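Local coordinates for tRNA (guanine(26)-N(2))-dimethyltransferase (Pyrococcus horikoshii, PDB 2DUL), which probably transfers two methyl groups from S-adenosyl-L-methionine to N2 of guanine 26 in a number of tRNAs, at residues K332-K336 / E373-R377. Numbering follows the deposited sequence.
Sequences KIETK and ETIKR
The guanidinium of Arg377 carries the carbonyl of Thr335 over one face, with Thr335 O 2.9 Å from Arg377 CZ, and meets the carboxylate of Glu334 at its edge. Here the backbones form a single beta bridge, Thr335 with Lys376, tying the linker between helices 324-331 and 338-347 to the segment that leaves helix 368-375 near the C-terminus, away from the predicted S-adenosyl-L-methionine site. The edge contact is a long salt bridge, Glu334 OE1 to Arg377 NH2 at 3.5 Å, the carboxylate and guanidinium planes 83° apart. CG of Arg377 lies anti to the backbone N (chi1 -176°), and the later bend at chi3 lays the group across Thr335 O, which gets no proper hydrogen bond from it. Two backbone hydrogen bonds hold the pair, Arg377 N to Glu334 O (3.1 Å) and Lys336 N to Ile375 O (2.9 Å). The same Ile375 O takes a CA-H...O contact from Thr335. CG2 of Thr335 lies beside CD1 of Ile375, the two side chains pointing the same way; Ile375 also packs on Ile327 and Ile341 of the two flanking helices. The Ile333 side chain crosses that of Lys376 at about a right angle, its CD1 touching Lys376 CD at 3.8 Å. The extended Lys336 side chain runs past the end of helix 368-375, where its NZ bonds weakly to Thr374 O and donates to a water that in turn donates to Glu373 O and Lys376 O.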
ATOM      1  N   LYS A 332     -26.215  12.617  17.320  1.00 27.95           N
ATOM      2  CA  LYS A 332     -26.859  12.354  18.604  1.00 28.55           C
ATOM      3  C   LYS A 332     -28.133  11.554  18.377  1.00 28.66           C
ATOM      4  O   LYS A 332     -29.212  11.933  18.834  1.00 29.16           O
ATOM      5  CB  LYS A 332     -27.195  13.662  19.328  1.00 30.05           C
ATOM      6  CG  LYS A 332     -25.987  14.531  19.635  1.00 32.43           C
ATOM      7  CD  LYS A 332     -25.008  13.814  20.548  1.00 33.50           C
ATOM      8  CE  LYS A 332     -23.788  14.681  20.832  1.00 36.43           C
ATOM      9  NZ  LYS A 332     -24.174  15.976  21.463  1.00 39.86           N
ATOM     10  N   ILE A 333     -28.003  10.451  17.652  1.00 28.05           N
ATOM     11  CA  ILE A 333     -29.143   9.590  17.380  1.00 30.75           C
ATOM     12  C   ILE A 333     -28.752   8.142  17.625  1.00 30.94           C
ATOM     13  O   ILE A 333     -27.568   7.809  17.685  1.00 31.82           O
ATOM     14  CB  ILE A 333     -29.626   9.718  15.914  1.00 31.11           C
ATOM     15  CG1 ILE A 333     -28.492   9.336  14.957  1.00 33.73           C
ATOM     16  CG2 ILE A 333     -30.108  11.135  15.642  1.00 31.51           C
ATOM     17  CD1 ILE A 333     -28.898   9.317  13.489  1.00 32.43           C
ATOM     18  N   GLU A 334     -29.757   7.290  17.786  1.00 31.68           N
ATOM     19  CA  GLU A 334     -29.537   5.866  17.984  1.00 32.47           C
ATOM     20  C   GLU A 334     -29.539   5.258  16.585  1.00 32.25           C
ATOM     21  O   GLU A 334     -30.282   5.713  15.714  1.00 31.92           O
ATOM     22  CB  GLU A 334     -30.668   5.264  18.817  1.00 34.80           C
ATOM     23  CG  GLU A 334     -30.690   5.742  20.262  1.00 41.65           C
ATOM     24  CD  GLU A 334     -29.639   5.062  21.121  1.00 44.25           C
ATOM     25  OE1 GLU A 334     -28.456   5.029  20.714  1.00 46.19           O
ATOM     26  OE2 GLU A 334     -30.000   4.563  22.211  1.00 45.32           O
ATOM     27  N   THR A 335     -28.716   4.236  16.371  1.00 31.68           N
ATOM     28  CA  THR A 335     -28.629   3.598  15.061  1.00 31.63           C
ATOM     29  C   THR A 335     -28.830   2.086  15.084  1.00 31.96           C
ATOM     30  O   THR A 335     -28.672   1.432  16.118  1.00 31.47           O
ATOM     31  CB  THR A 335     -27.264   3.869  14.412  1.00 31.07           C
ATOM     32  OG1 THR A 335     -26.237   3.251  15.198  1.00 31.45           O
ATOM     33  CG2 THR A 335     -26.999   5.362  14.327  1.00 30.06           C
ATOM     34  N   LYS A 336     -29.170   1.540  13.921  1.00 31.69           N
ATOM     35  CA  LYS A 336     -29.378   0.106  13.769  1.00 31.64           C
ATOM     36  C   LYS A 336     -28.006  -0.536  13.617  1.00 32.24           C
ATOM     37  O   LYS A 336     -26.991   0.161  13.588  1.00 32.62           O
ATOM     38  CB  LYS A 336     -30.224  -0.172  12.526  1.00 32.14           C
ATOM     39  CG  LYS A 336     -31.577   0.520  12.535  1.00 32.99           C
ATOM     40  CD  LYS A 336     -32.306   0.345  11.210  1.00 35.69           C
ATOM     41  CE  LYS A 336     -33.642   1.075  11.220  1.00 37.05           C
ATOM     42  NZ  LYS A 336     -34.312   1.035   9.889  1.00 40.13           N
ATOM     43  N   GLU A 373     -31.607   8.232   7.097  1.00 25.37           N
ATOM     44  CA  GLU A 373     -32.975   7.776   7.283  1.00 27.66           C
ATOM     45  C   GLU A 373     -32.980   6.268   7.493  1.00 27.26           C
ATOM     46  O   GLU A 373     -33.816   5.738   8.218  1.00 27.61           O
ATOM     47  CB  GLU A 373     -33.833   8.143   6.067  1.00 29.80           C
ATOM     48  CG  GLU A 373     -35.311   7.797   6.235  1.00 34.41           C
ATOM     49  CD  GLU A 373     -36.178   8.347   5.112  1.00 39.15           C
ATOM     50  OE1 GLU A 373     -36.018   7.896   3.957  1.00 41.79           O
ATOM     51  OE2 GLU A 373     -37.019   9.234   5.387  1.00 39.68           O
ATOM     52  N   THR A 374     -32.031   5.580   6.868  1.00 27.05           N
ATOM     53  CA  THR A 374     -31.941   4.128   6.988  1.00 26.22           C
ATOM     54  C   THR A 374     -31.324   3.647   8.305  1.00 26.31           C
ATOM     55  O   THR A 374     -31.711   2.602   8.820  1.00 26.39           O
ATOM     56  CB  THR A 374     -31.118   3.530   5.836  1.00 27.23           C
ATOM     57  OG1 THR A 374     -31.695   3.920   4.583  1.00 26.84           O
ATOM     58  CG2 THR A 374     -31.094   2.011   5.935  1.00 25.22           C
ATOM     59  N   ILE A 375     -30.366   4.392   8.847  1.00 25.59           N
ATOM     60  CA  ILE A 375     -29.732   3.962  10.095  1.00 27.64           C
ATOM     61  C   ILE A 375     -30.541   4.325  11.336  1.00 30.49           C
ATOM     62  O   ILE A 375     -30.363   3.712  12.390  1.00 29.76           O
ATOM     63  CB  ILE A 375     -28.305   4.547  10.257  1.00 26.06           C
ATOM     64  CG1 ILE A 375     -28.367   6.069  10.399  1.00 25.69           C
ATOM     65  CG2 ILE A 375     -27.442   4.143   9.073  1.00 25.13           C
ATOM     66  CD1 ILE A 375     -26.998   6.721  10.541  1.00 24.18           C
ATOM     67  N   LYS A 376     -31.419   5.318  11.209  1.00 34.22           N
ATOM     68  CA  LYS A 376     -32.257   5.756  12.324  1.00 40.24           C
ATOM     69  C   LYS A 376     -32.936   4.567  12.986  1.00 43.21           C
ATOM     70  O   LYS A 376     -33.803   3.934  12.390  1.00 42.88           O
ATOM     71  CB  LYS A 376     -33.329   6.734  11.835  1.00 41.40           C
ATOM     72  CG  LYS A 376     -32.843   8.153  11.616  1.00 44.66           C
ATOM     73  CD  LYS A 376     -32.663   8.893  12.933  1.00 48.94           C
ATOM     74  CE  LYS A 376     -33.995   9.068  13.657  1.00 50.26           C
ATOM     75  NZ  LYS A 376     -33.858   9.862  14.912  1.00 51.44           N
ATOM     76  N   ARG A 377     -32.544   4.269  14.220  1.00 47.37           N
ATOM     77  CA  ARG A 377     -33.131   3.149  14.942  1.00 52.57           C
ATOM     78  C   ARG A 377     -34.341   3.614  15.742  1.00 54.14           C
ATOM     79  O   ARG A 377     -35.472   3.224  15.372  1.00 55.19           O
ATOM     80  CB  ARG A 377     -32.090   2.519  15.874  1.00 54.97           C
ATOM     81  CG  ARG A 377     -32.573   1.274  16.606  1.00 58.94           C
ATOM     82  CD  ARG A 377     -31.413   0.508  17.233  1.00 61.58           C
ATOM     83  NE  ARG A 377     -30.692   1.294  18.232  1.00 65.04           N
ATOM     84  CZ  ARG A 377     -29.596   0.877  18.861  1.00 66.12           C
ATOM     85  NH1 ARG A 377     -29.091  -0.321  18.595  1.00 67.58           N
ATOM     86  NH2 ARG A 377     -29.004   1.656  19.757  1.00 67.60           N
TER
HETATM   87  O   HOH W   1     -34.842   3.908   9.998  1.00 50.51           O